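Long-range contacts in metallo-beta-lactamase (Serratia marcescens, PDB 5AXO), which hydrolyses beta-lactam antibiotics with a zinc-dependent active site, captured here with a ring-opened carbapenem bound: residues 25-30 with 214-219; 37-42 with 66-71; 72-77 with 148-153. All coordinates share one frame; numbering follows the deposited sequence.

Contact 1: residues 25-30 with 214-219; sequences GISAVL and AHPEVN. With NA (sodium ion), chain E; ZN (zinc ion), chain C; LMP ((2~{S},3~{R},4~{S})-2-[(2~{S},3~{R})-1,3-bis(oxidanyl)-1-oxidanylidene-butan-2-yl]-4-[(3~{S},5~{S})-5-(dimethylcarbamoy l)pyrrolidin-3-yl]sulfanyl-3-methyl-3,4-dihydro-2~{H}-pyrrole-5-carboxylic acid), chain R.
Gly25, His215 and Glu217 meet through a single water, held by three hydrogen bonds, at the place where the two beta-sheets in the alpha-beta/beta-alpha sandwich of the metallo-beta-lactamase fold approach the zinc site. This water donates to Gly25 O (2.7 Å) and to Glu217 OE1 (3.0 Å), and accepts from His215 ND1 (2.8 Å). The rotation of the imidazole is thereby fixed at one end by the water, and at the other by His215 NE2, which lies 2.1 Å from zinc. The ring-opened carbapenem covers one ring face, its C1A 3.7 Å above the plane and over the centre. Ile26 approaches the ring obliquely: its CB leads away from residues 214-219, but the bend at chi2 (-75°) returns CD1 to 3.4 Å from His215 CE1. The one direct hydrogen bond between the segments runs from Ser27 N to Ala214 O (2.9 Å). Beside it Ser27 OG, whose hydrogen bond goes to Ala213 O, packs against CB and CD of Pro216. Residues 25-30 lead into strand 29-31 of one sheet, whereas 214-219 leave strand 210-213 of the other. Glu217 OE1 serves twice, since it also binds a sodium ion at 2.8 Å.

Contact 2: residues 37-42 with 66-71; sequences HILVDG and KYILST. With NA (sodium ion), chain K.
Tyr67 presents its ring edge to Ile38, whose CG1 lies near the ring plane, while the His37 imidazole meets the Phe60 ring edge-to-face. A further flat group, the Asp41 carboxylate, is gripped at both oxygens by Thr71. Asp41 OD2 offers its syn lone pair to Thr71 OG1 (2.7 Å), while OD1 receives Thr71 N (2.9 Å) on its syn side, 23° out of the carboxylate plane. A chi1 of 56° sets OG1 on the side of Thr71 N, which lets the two donors take one oxygen each. A water donating to Asp41 OD1 and accepting from Ser70 OG adds a further tie.

The strands illustrate parallel pairing, their axes 17° apart. Leu39 uses both its polar backbone atoms: N donates to Tyr67 O (2.9 Å) and O accepts from Leu69 N (2.8 Å). Leu39 O is also approached by Ile68 CA at 3.1 Å, a CA-H...O contact. At the start the regular hydrogen bonding breaks off: Lys66 N, not Tyr67 N, donates to His37 O (2.9 Å), and the buried Tyr67 N has no partner. Ile38 and Val40 share a face with Tyr67 and Leu69, and Leu69 CD1 comes within 3.5 Å of Ile38 CG2; Leu39 and Ile68 occupy the other.

The two strands belong to a beta-alpha-beta unit connected through helix 47-57. Met84 of helix 81-88 packs on Leu39 and Ile68, Phe172 of strand 166-173 touches Val40, and strands 29-31 and 91-95 flank the pair within the sheet.

Contact 3: residues 72-77 with 148-153; sequences HSHEDH and PGHTEG. With ZN (zinc ion), chain B; ZN (zinc ion), chain C; NA (sodium ion), chain K; LMP ((2~{S},3~{R},4~{S})-2-[(2~{S},3~{R})-1,3-bis(oxidanyl)-1-oxidanylidene-butan-2-yl]-4-[(3~{S},5~{S})-5-(dimethylcarbamoy l)pyrrolidin-3-yl]sulfanyl-3-methyl-3,4-dihydro-2~{H}-pyrrole-5-carboxylic acid), chain R.
His72 CB packs 3.3 Å from Thr151 OG1, and chi1 of 75° with the ring's turn carries NE2 from there to zinc. Its CG passes near Thr151 CG2 and His150 CD2. ND1 turns to a hydrogen bond with Asp174 OD1, a second-shell carboxylate that helps set the ring's rotation. His150 CD2 stands over one face of the ring, displaced toward the rim, nearest NE2 at 3.1 Å, with CE1 and CD2 of His72 a little farther off. NE2, the tip, binds zinc at 2.0 Å. The two imidazoles form an offset edge-to-face pair, planes at 76° and centroids 4.4 Å apart, with His150 supplying the edge.

His74 ND1 (2.0 Å) and His150 NE2 (2.1 Å) complete the protein ligands of this zinc; Asp111 and Thr177 O hold the far nitrogens of these rings, and Thr151 CG2 approaches His74 NE2 at 3.6 Å. Residues 72-77 spell the HxHxDH signature of the superfamily. Its last two members serve the other zinc, which Asp76 OD2 binds at 2.2 Å together with His77 NE2, His215 completing its protein ligands. A water bridges both metals and donates to Asp76 OD1, while the carbapenem product ligates the second zinc.

His74 is the N-cap residue of helix 75-78, and residues 148-153 link strand 140-146 to strand 155-163. Asn98 braces that link at Thr151 OG1 and Gly153 N, and Ser73 leans on helix 99-104.

Following the chain from the N terminus, contact 1 opens first, at residues 25-30, and closes last, so the other two contacts nest within its loop. Contact 2 opens at 37-42, closes a short loop around helix 47-57 at 66-71, and gives way directly to contact 3, which runs from 72-77 to 148-153; these two are in series and nothing crosses. Strand 29-31 neighbours strand 37-40, joining contacts 1 and 2 in one sheet, and Gly42 N probably bonds to His77 O between contacts 2 and 3. Contacts 1 and 3 each bring together loops from both sheets and share one zinc, which takes His215 from contact 1 and Asp76 and His77 from contact 3.

Contact 1: residues 25-30 with 214-219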
loop_
_atom_site.group_PDB
_atom_site.type_symbol
_atom_site.label_atom_id
_atom_site.label_comp_id
_atom_site.label_asym_id
_atom_site.label_seq_id
_atom_site.Cartn_x
_atom_site.Cartn_y
_atom_site.Cartn_z
ATOM N N GLY A 25 -2.625 -12.560 1.552
ATOM C CA GLY A 25 -3.619 -11.791 0.836
ATOM C C GLY A 25 -3.385 -10.305 0.738
ATOM O O GLY A 25 -4.071 -9.637 -0.026
ATOM N N ILE A 26 -2.555 -9.746 1.610
ATOM C CA ILE A 26 -2.379 -8.286 1.663
ATOM C C ILE A 26 -0.888 -7.979 1.673
ATOM O O ILE A 26 -0.145 -8.525 2.486
ATOM C CB ILE A 26 -3.060 -7.635 2.882
ATOM C CG1 ILE A 26 -4.552 -7.975 2.870
ATOM C CG2 ILE A 26 -2.794 -6.126 2.888
ATOM C CD1 ILE A 26 -5.354 -7.209 1.830
ATOM N N SER A 27 -0.445 -7.073 0.830
ATOM C CA SER A 27 0.954 -6.663 0.784
ATOM C C SER A 27 1.348 -5.857 2.005
ATOM O O SER A 27 0.616 -4.948 2.443
ATOM C CB SER A 27 1.211 -5.854 -0.465
ATOM O OG SER A 27 1.017 -6.680 -1.601
ATOM N N ALA A 28 2.569 -6.109 2.482
ATOM C CA ALA A 28 3.272 -5.140 3.299
ATOM C C ALA A 28 4.725 -5.282 2.924
ATOM O O ALA A 28 5.180 -6.395 2.574
ATOM C CB ALA A 28 3.092 -5.403 4.782
ATOM N N VAL A 29 5.487 -4.194 2.948
ATOM C CA VAL A 29 6.866 -4.174 2.481
ATOM C C VAL A 29 7.750 -3.561 3.538
ATOM O O VAL A 29 7.390 -2.546 4.141
ATOM C CB VAL A 29 7.018 -3.392 1.154
ATOM C CG1 VAL A 29 8.449 -2.898 0.947
ATOM C CG2 VAL A 29 6.563 -4.240 -0.027
ATOM N N LEU A 30 8.876 -4.196 3.805
ATOM C CA LEU A 30 9.939 -3.621 4.625
ATOM C C LEU A 30 11.039 -3.134 3.707
ATOM O O LEU A 30 11.594 -3.912 2.892
ATOM C CB LEU A 30 10.508 -4.648 5.574
ATOM C CG LEU A 30 11.394 -4.072 6.663
ATOM C CD1 LEU A 30 10.580 -3.357 7.724
ATOM C CD2 LEU A 30 12.272 -5.128 7.281
ATOM N N ALA A 214 -1.214 -3.095 -3.368
ATOM C CA ALA A 214 -1.714 -3.327 -1.997
ATOM C C ALA A 214 -2.421 -4.679 -1.813
ATOM O O ALA A 214 -2.195 -5.409 -0.837
ATOM C CB ALA A 214 -2.600 -2.170 -1.601
ATOM N N HIS A 215 -3.208 -5.041 -2.820
ATOM C CA HIS A 215 -3.670 -6.427 -2.981
ATOM C C HIS A 215 -2.694 -7.056 -3.973
ATOM O O HIS A 215 -2.695 -6.710 -5.130
ATOM C CB HIS A 215 -5.110 -6.484 -3.534
ATOM C CG HIS A 215 -6.129 -6.087 -2.518
ATOM N ND1 HIS A 215 -6.655 -6.971 -1.606
ATOM C CD2 HIS A 215 -6.608 -4.869 -2.188
ATOM C CE1 HIS A 215 -7.412 -6.309 -0.747
ATOM N NE2 HIS A 215 -7.393 -5.023 -1.072
ATOM N N PRO A 216 -1.868 -8.005 -3.506
ATOM C CA PRO A 216 -0.689 -8.381 -4.306
ATOM C C PRO A 216 -1.042 -8.975 -5.640
ATOM O O PRO A 216 -0.282 -8.872 -6.615
ATOM C CB PRO A 216 0.087 -9.349 -3.402
ATOM C CG PRO A 216 -0.892 -9.773 -2.373
ATOM C CD PRO A 216 -1.820 -8.605 -2.179
ATOM N N GLU A 217 -2.162 -9.674 -5.676
ATOM C CA GLU A 217 -2.571 -10.294 -6.952
ATOM C C GLU A 217 -2.958 -9.318 -8.060
ATOM O O GLU A 217 -2.967 -9.696 -9.241
ATOM C CB GLU A 217 -3.692 -11.303 -6.735
ATOM C CG GLU A 217 -5.053 -10.755 -6.358
ATOM C CD GLU A 217 -5.234 -10.136 -4.979
ATOM O OE1 GLU A 217 -4.344 -10.175 -4.092
ATOM O OE2 GLU A 217 -6.285 -9.443 -4.899
ATOM N N VAL A 218 -3.166 -8.056 -7.724
ATOM C CA VAL A 218 -3.421 -7.058 -8.716
ATOM C C VAL A 218 -2.299 -7.031 -9.744
ATOM O O VAL A 218 -2.560 -6.880 -10.953
ATOM C CB VAL A 218 -3.705 -5.702 -8.024
ATOM C CG1 VAL A 218 -3.636 -4.534 -9.021
ATOM C CG2 VAL A 218 -5.059 -5.755 -7.347
ATOM N N ASN A 219 -1.049 -7.173 -9.313
ATOM C CA ASN A 219 0.061 -7.285 -10.253
ATOM C C ASN A 219 0.665 -8.697 -10.188
ATOM O O ASN A 219 1.874 -8.889 -10.335
ATOM C CB ASN A 219 1.129 -6.216 -10.000
ATOM C CG ASN A 219 2.201 -6.215 -11.078
ATOM O OD1 ASN A 219 1.939 -6.526 -12.257
ATOM N ND2 ASN A 219 3.436 -5.856 -10.692
HETATM NA NA NA E . -3.460 -12.624 -3.054
HETATM ZN ZN ZN C . -8.239 -3.511 0.132
HETATM C C1 LMP R . -12.165 -4.972 -2.097
HETATM C C2 LMP R . -11.351 -4.044 -3.020
HETATM C C3 LMP R . -10.189 -3.677 -2.123
HETATM O O7A LMP R . -11.026 -9.340 -5.693
HETATM C C6A LMP R . -10.247 -9.320 -4.749
HETATM N N7A LMP R . -10.199 -10.294 -3.840
HETATM C C9A LMP R . -9.116 -10.455 -2.872
HETATM C C8A LMP R . -11.198 -11.351 -3.759
HETATM C C5A LMP R . -9.279 -8.179 -4.592
HETATM C C2A LMP R . -9.874 -7.081 -3.718
HETATM N N3A LMP R . -8.968 -7.563 -5.904
HETATM C C4A LMP R . -8.758 -6.116 -5.687
HETATM C C1A LMP R . -9.437 -5.775 -4.358
HETATM S S21 LMP R . -10.843 -4.747 -4.613
HETATM C C31 LMP R . -9.162 -2.738 -2.581
HETATM O O31 LMP R . -9.135 -2.480 -3.810
HETATM O O32 LMP R . -8.260 -2.236 -1.737
HETATM N N4 LMP R . -10.238 -4.162 -0.954
HETATM C C11 LMP R . -13.601 -4.434 -1.926
HETATM C C5 LMP R . -11.321 -5.117 -0.794
HETATM C C6 LMP R . -11.947 -4.878 0.597
HETATM C C61 LMP R . -12.578 -3.494 0.880
HETATM O O62 LMP R . -12.038 -2.381 0.154
HETATM C C62 LMP R . -12.504 -3.113 2.362
HETATM C C7 LMP R . -12.990 -5.938 0.802
HETATM O O71 LMP R . -13.936 -5.780 1.559
HETATM O O72 LMP R . -12.801 -7.104 0.234
HETATM O O HOH W 1 -6.114 -9.748 -1.721
HETATM O O HOH W 2 -9.483 -2.085 0.981
HETATM O O HOH W 3 -5.700 -13.388 -1.715
HETATM O O HOH W 4 -4.057 -14.596 -5.179
#

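Contact 2: residues 37-42 with 66-71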
loop_
_atom_site.group_PDB
_atom_site.type_symbol
_atom_site.label_atom_id
_atom_site.label_comp_id
_atom_site.label_asym_id
_atom_site.label_seq_id
_atom_site.Cartn_x
_atom_site.Cartn_y
_atom_site.Cartn_z
ATOM N N HIS A 37 14.527 1.056 9.380
ATOM C CA HIS A 37 13.657 0.532 8.332
ATOM C C HIS A 37 12.346 1.276 8.230
ATOM O O HIS A 37 11.921 1.943 9.156
ATOM C CB HIS A 37 13.334 -0.938 8.559
ATOM C CG HIS A 37 14.484 -1.727 9.087
ATOM N ND1 HIS A 37 15.703 -1.773 8.442
ATOM C CD2 HIS A 37 14.618 -2.454 10.219
ATOM C CE1 HIS A 37 16.533 -2.521 9.156
ATOM N NE2 HIS A 37 15.912 -2.909 10.253
ATOM N N ILE A 38 11.725 1.175 7.066
ATOM C CA ILE A 38 10.414 1.691 6.783
ATOM C C ILE A 38 9.510 0.521 6.485
ATOM O O ILE A 38 9.851 -0.285 5.609
ATOM C CB ILE A 38 10.447 2.728 5.655
ATOM C CG1 ILE A 38 11.335 3.919 6.064
ATOM C CG2 ILE A 38 9.039 3.145 5.209
ATOM C CD1 ILE A 38 11.563 4.970 5.020
ATOM N N LEU A 39 8.335 0.461 7.075
ATOM C CA LEU A 39 7.322 -0.548 6.803
ATOM C C LEU A 39 6.168 0.113 6.062
ATOM O O LEU A 39 5.717 1.199 6.474
ATOM C CB LEU A 39 6.829 -1.148 8.110
ATOM C CG LEU A 39 5.649 -2.100 7.993
ATOM C CD1 LEU A 39 6.003 -3.353 7.189
ATOM C CD2 LEU A 39 5.076 -2.454 9.357
ATOM N N VAL A 40 5.789 -0.449 4.907
ATOM C CA VAL A 40 4.584 -0.002 4.192
ATOM C C VAL A 40 3.419 -0.939 4.430
ATOM O O VAL A 40 3.509 -2.141 4.123
ATOM C CB VAL A 40 4.842 0.109 2.675
ATOM C CG1 VAL A 40 3.654 0.770 2.015
ATOM C CG2 VAL A 40 6.101 0.907 2.448
ATOM N N ASP A 41 2.414 -0.396 5.121
ATOM C CA ASP A 41 1.151 -1.018 5.499
ATOM C C ASP A 41 1.328 -2.017 6.605
ATOM O O ASP A 41 2.443 -2.460 6.936
ATOM C CB ASP A 41 0.403 -1.573 4.287
ATOM C CG ASP A 41 -0.361 -0.535 3.538
ATOM O OD1 ASP A 41 -0.559 0.568 4.117
ATOM O OD2 ASP A 41 -0.752 -0.815 2.388
ATOM N N GLY A 42 0.187 -2.368 7.227
ATOM C CA GLY A 42 0.174 -3.297 8.357
ATOM C C GLY A 42 -0.667 -4.543 8.207
ATOM O O GLY A 42 -0.617 -5.420 9.077
ATOM N N LYS A 66 11.272 2.591 11.869
ATOM C CA LYS A 66 11.111 3.990 12.285
ATOM C C LYS A 66 9.867 4.672 11.761
ATOM O O LYS A 66 9.348 5.596 12.411
ATOM C CB LYS A 66 12.364 4.816 11.963
ATOM C CG LYS A 66 13.625 4.185 12.514
ATOM C CD LYS A 66 13.601 3.863 13.980
ATOM C CE LYS A 66 14.946 3.324 14.436
ATOM N NZ LYS A 66 14.893 2.934 15.867
ATOM N N TYR A 67 9.413 4.238 10.582
ATOM C CA TYR A 67 8.203 4.793 9.973
ATOM C C TYR A 67 7.343 3.627 9.508
ATOM O O TYR A 67 7.857 2.629 9.004
ATOM C CB TYR A 67 8.498 5.716 8.795
ATOM C CG TYR A 67 9.141 7.034 9.144
ATOM C CD1 TYR A 67 8.429 7.993 9.822
ATOM C CD2 TYR A 67 10.440 7.305 8.806
ATOM C CE1 TYR A 67 8.986 9.220 10.117
ATOM C CE2 TYR A 67 11.034 8.493 9.185
ATOM C CZ TYR A 67 10.275 9.449 9.786
ATOM O OH TYR A 67 10.811 10.704 10.097
ATOM N N ILE A 68 6.032 3.815 9.612
ATOM C CA ILE A 68 5.029 2.965 8.954
ATOM C C ILE A 68 4.274 3.867 8.025
ATOM O O ILE A 68 3.618 4.808 8.472
ATOM C CB ILE A 68 4.074 2.312 9.931
ATOM C CG1 ILE A 68 4.873 1.453 10.930
ATOM C CG2 ILE A 68 3.016 1.475 9.208
ATOM C CD1 ILE A 68 4.102 1.043 12.145
ATOM N N LEU A 69 4.266 3.522 6.757
ATOM C CA LEU A 69 3.609 4.295 5.712
ATOM C C LEU A 69 2.283 3.616 5.371
ATOM O O LEU A 69 2.248 2.390 5.179
ATOM C CB LEU A 69 4.487 4.366 4.460
ATOM C CG LEU A 69 5.929 4.806 4.679
ATOM C CD1 LEU A 69 6.622 4.886 3.331
ATOM C CD2 LEU A 69 6.060 6.091 5.472
ATOM N N SER A 70 1.200 4.364 5.305
ATOM C CA SER A 70 -0.108 3.805 5.019
ATOM C C SER A 70 -0.513 4.146 3.590
ATOM O O SER A 70 -0.450 5.334 3.213
ATOM C CB SER A 70 -1.137 4.428 5.963
ATOM O OG SER A 70 -2.461 4.026 5.649
ATOM N N THR A 71 -0.882 3.162 2.798
ATOM C CA THR A 71 -1.576 3.420 1.571
ATOM C C THR A 71 -2.952 4.019 1.789
ATOM O O THR A 71 -3.202 5.193 1.388
ATOM C CB THR A 71 -1.693 2.162 0.698
ATOM O OG1 THR A 71 -2.330 1.139 1.429
ATOM C CG2 THR A 71 -0.364 1.705 0.131
HETATM NA NA NA K . -2.319 7.414 3.186
HETATM O O HOH W 5 -2.818 1.362 5.386
HETATM O O HOH W 6 -4.145 6.131 4.846
#

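Contact 3: residues 72-77 with 148-153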
loop_
_atom_site.group_PDB
_atom_site.type_symbol
_atom_site.label_atom_id
_atom_site.label_comp_id
_atom_site.label_asym_id
_atom_site.label_seq_id
_atom_site.Cartn_x
_atom_site.Cartn_y
_atom_site.Cartn_z
ATOM N N HIS A 72 -3.858 3.264 2.392
ATOM C CA HIS A 72 -5.120 3.856 2.789
ATOM C C HIS A 72 -5.742 3.118 3.950
ATOM O O HIS A 72 -5.340 2.025 4.363
ATOM C CB HIS A 72 -6.081 3.875 1.566
ATOM C CG HIS A 72 -6.661 2.531 1.210
ATOM N ND1 HIS A 72 -6.082 1.709 0.272
ATOM C CD2 HIS A 72 -7.773 1.879 1.633
ATOM C CE1 HIS A 72 -6.797 0.601 0.152
ATOM N NE2 HIS A 72 -7.840 0.681 0.952
ATOM N N SER A 73 -6.768 3.768 4.490
ATOM C CA SER A 73 -7.275 3.512 5.834
ATOM C C SER A 73 -8.504 2.610 5.846
ATOM O O SER A 73 -9.570 3.018 6.295
ATOM C CB SER A 73 -7.588 4.835 6.521
ATOM O OG SER A 73 -8.385 5.660 5.689
ATOM N N HIS A 74 -8.327 1.381 5.340
ATOM C CA HIS A 74 -9.344 0.319 5.533
ATOM C C HIS A 74 -8.735 -0.840 6.328
ATOM O O HIS A 74 -7.495 -1.009 6.349
ATOM C CB HIS A 74 -9.835 -0.200 4.189
ATOM C CG HIS A 74 -10.643 0.783 3.431
ATOM N ND1 HIS A 74 -10.748 0.735 2.053
ATOM C CD2 HIS A 74 -11.408 1.816 3.853
ATOM C CE1 HIS A 74 -11.575 1.687 1.673
ATOM N NE2 HIS A 74 -11.987 2.353 2.744
ATOM N N GLU A 75 -9.588 -1.660 6.938
ATOM C CA GLU A 75 -9.122 -2.670 7.851
ATOM C C GLU A 75 -8.138 -3.631 7.233
ATOM O O GLU A 75 -7.293 -4.181 7.927
ATOM C CB GLU A 75 -10.317 -3.461 8.406
ATOM C CG GLU A 75 -11.024 -4.348 7.380
ATOM C CD GLU A 75 -12.170 -5.213 7.915
ATOM O OE1 GLU A 75 -12.042 -5.771 9.012
ATOM O OE2 GLU A 75 -13.196 -5.340 7.214
ATOM N N ASP A 76 -8.297 -3.951 5.961
ATOM C CA ASP A 76 -7.435 -4.937 5.308
ATOM C C ASP A 76 -5.967 -4.481 5.125
ATOM O O ASP A 76 -5.089 -5.327 5.189
ATOM C CB ASP A 76 -8.060 -5.479 4.009
ATOM C CG ASP A 76 -8.459 -4.424 3.017
ATOM O OD1 ASP A 76 -8.886 -3.293 3.391
ATOM O OD2 ASP A 76 -8.463 -4.842 1.859
ATOM N N HIS A 77 -5.731 -3.185 4.948
ATOM C CA HIS A 77 -4.384 -2.648 4.822
ATOM C C HIS A 77 -3.845 -2.033 6.067
ATOM O O HIS A 77 -2.613 -1.988 6.286
ATOM C CB HIS A 77 -4.376 -1.642 3.671
ATOM C CG HIS A 77 -4.988 -2.166 2.425
ATOM N ND1 HIS A 77 -4.322 -3.033 1.567
ATOM C CD2 HIS A 77 -6.264 -2.073 1.961
ATOM C CE1 HIS A 77 -5.164 -3.431 0.622
ATOM N NE2 HIS A 77 -6.340 -2.867 0.838
ATOM N N PRO A 148 -5.861 9.604 -4.496
ATOM C CA PRO A 148 -7.196 9.510 -3.899
ATOM C C PRO A 148 -8.210 8.827 -4.825
ATOM O O PRO A 148 -7.979 8.631 -6.017
ATOM C CB PRO A 148 -7.594 10.998 -3.704
ATOM C CG PRO A 148 -6.878 11.688 -4.802
ATOM C CD PRO A 148 -5.541 10.981 -4.927
ATOM N N GLY A 149 -9.332 8.446 -4.243
ATOM C CA GLY A 149 -10.465 7.963 -5.021
ATOM C C GLY A 149 -11.126 6.807 -4.324
ATOM O O GLY A 149 -12.290 6.865 -3.971
ATOM N N HIS A 150 -10.325 5.777 -4.008
ATOM C CA HIS A 150 -10.775 4.682 -3.186
ATOM C C HIS A 150 -10.919 5.181 -1.714
ATOM O O HIS A 150 -11.844 4.757 -1.012
ATOM C CB HIS A 150 -9.779 3.499 -3.327
ATOM C CG HIS A 150 -10.119 2.279 -2.515
ATOM N ND1 HIS A 150 -11.003 1.306 -2.934
ATOM C CD2 HIS A 150 -9.600 1.818 -1.352
ATOM C CE1 HIS A 150 -10.953 0.290 -2.099
ATOM N NE2 HIS A 150 -10.229 0.639 -1.054
ATOM N N THR A 151 -10.044 6.102 -1.313
ATOM C CA THR A 151 -10.216 6.893 -0.098
ATOM C C THR A 151 -9.671 8.284 -0.446
ATOM O O THR A 151 -8.842 8.449 -1.347
ATOM C CB THR A 151 -9.415 6.351 1.099
ATOM O OG1 THR A 151 -8.013 6.469 0.845
ATOM C CG2 THR A 151 -9.838 4.957 1.490
ATOM N N GLU A 152 -10.042 9.284 0.358
ATOM C CA GLU A 152 -9.588 10.635 0.050
ATOM C C GLU A 152 -8.093 10.801 0.309
ATOM O O GLU A 152 -7.410 11.564 -0.402
ATOM C CB GLU A 152 -10.338 11.662 0.890
ATOM C CG GLU A 152 -10.141 13.095 0.440
ATOM C CD GLU A 152 -11.110 14.052 1.123
ATOM O OE1 GLU A 152 -11.980 13.569 1.892
ATOM O OE2 GLU A 152 -10.957 15.285 0.893
ATOM N N GLY A 153 -7.554 10.084 1.319
ATOM C CA GLY A 153 -6.159 10.259 1.700
ATOM C C GLY A 153 -5.230 9.192 1.156
ATOM O O GLY A 153 -4.104 9.061 1.653
HETATM ZN ZN ZN B . -9.603 -0.292 0.716
HETATM ZN ZN ZN C . -8.239 -3.511 0.132
HETATM NA NA NA K . -2.319 7.414 3.186
HETATM C C1 LMP R . -12.165 -4.972 -2.097
HETATM C C2 LMP R . -11.351 -4.044 -3.020
HETATM C C3 LMP R . -10.189 -3.677 -2.123
HETATM O O7A LMP R . -11.026 -9.340 -5.693
HETATM C C6A LMP R . -10.247 -9.320 -4.749
HETATM N N7A LMP R . -10.199 -10.294 -3.840
HETATM C C9A LMP R . -9.116 -10.455 -2.872
HETATM C C8A LMP R . -11.198 -11.351 -3.759
HETATM C C5A LMP R . -9.279 -8.179 -4.592
HETATM C C2A LMP R . -9.874 -7.081 -3.718
HETATM N N3A LMP R . -8.968 -7.563 -5.904
HETATM C C4A LMP R . -8.758 -6.116 -5.687
HETATM C C1A LMP R . -9.437 -5.775 -4.358
HETATM S S21 LMP R . -10.843 -4.747 -4.613
HETATM C C31 LMP R . -9.162 -2.738 -2.581
HETATM O O31 LMP R . -9.135 -2.480 -3.810
HETATM O O32 LMP R . -8.260 -2.236 -1.737
HETATM N N4 LMP R . -10.238 -4.162 -0.954
HETATM C C11 LMP R . -13.601 -4.434 -1.926
HETATM C C5 LMP R . -11.321 -5.117 -0.794
HETATM C C6 LMP R . -11.947 -4.878 0.597
HETATM C C61 LMP R . -12.578 -3.494 0.880
HETATM O O62 LMP R . -12.038 -2.381 0.154
HETATM C C62 LMP R . -12.504 -3.113 2.362
HETATM C C7 LMP R . -12.990 -5.938 0.802
HETATM O O71 LMP R . -13.936 -5.780 1.559
HETATM O O72 LMP R . -12.801 -7.104 0.234
HETATM O O HOH W 2 -9.483 -2.085 0.981
HETATM O O HOH W 6 -4.145 6.131 4.846
#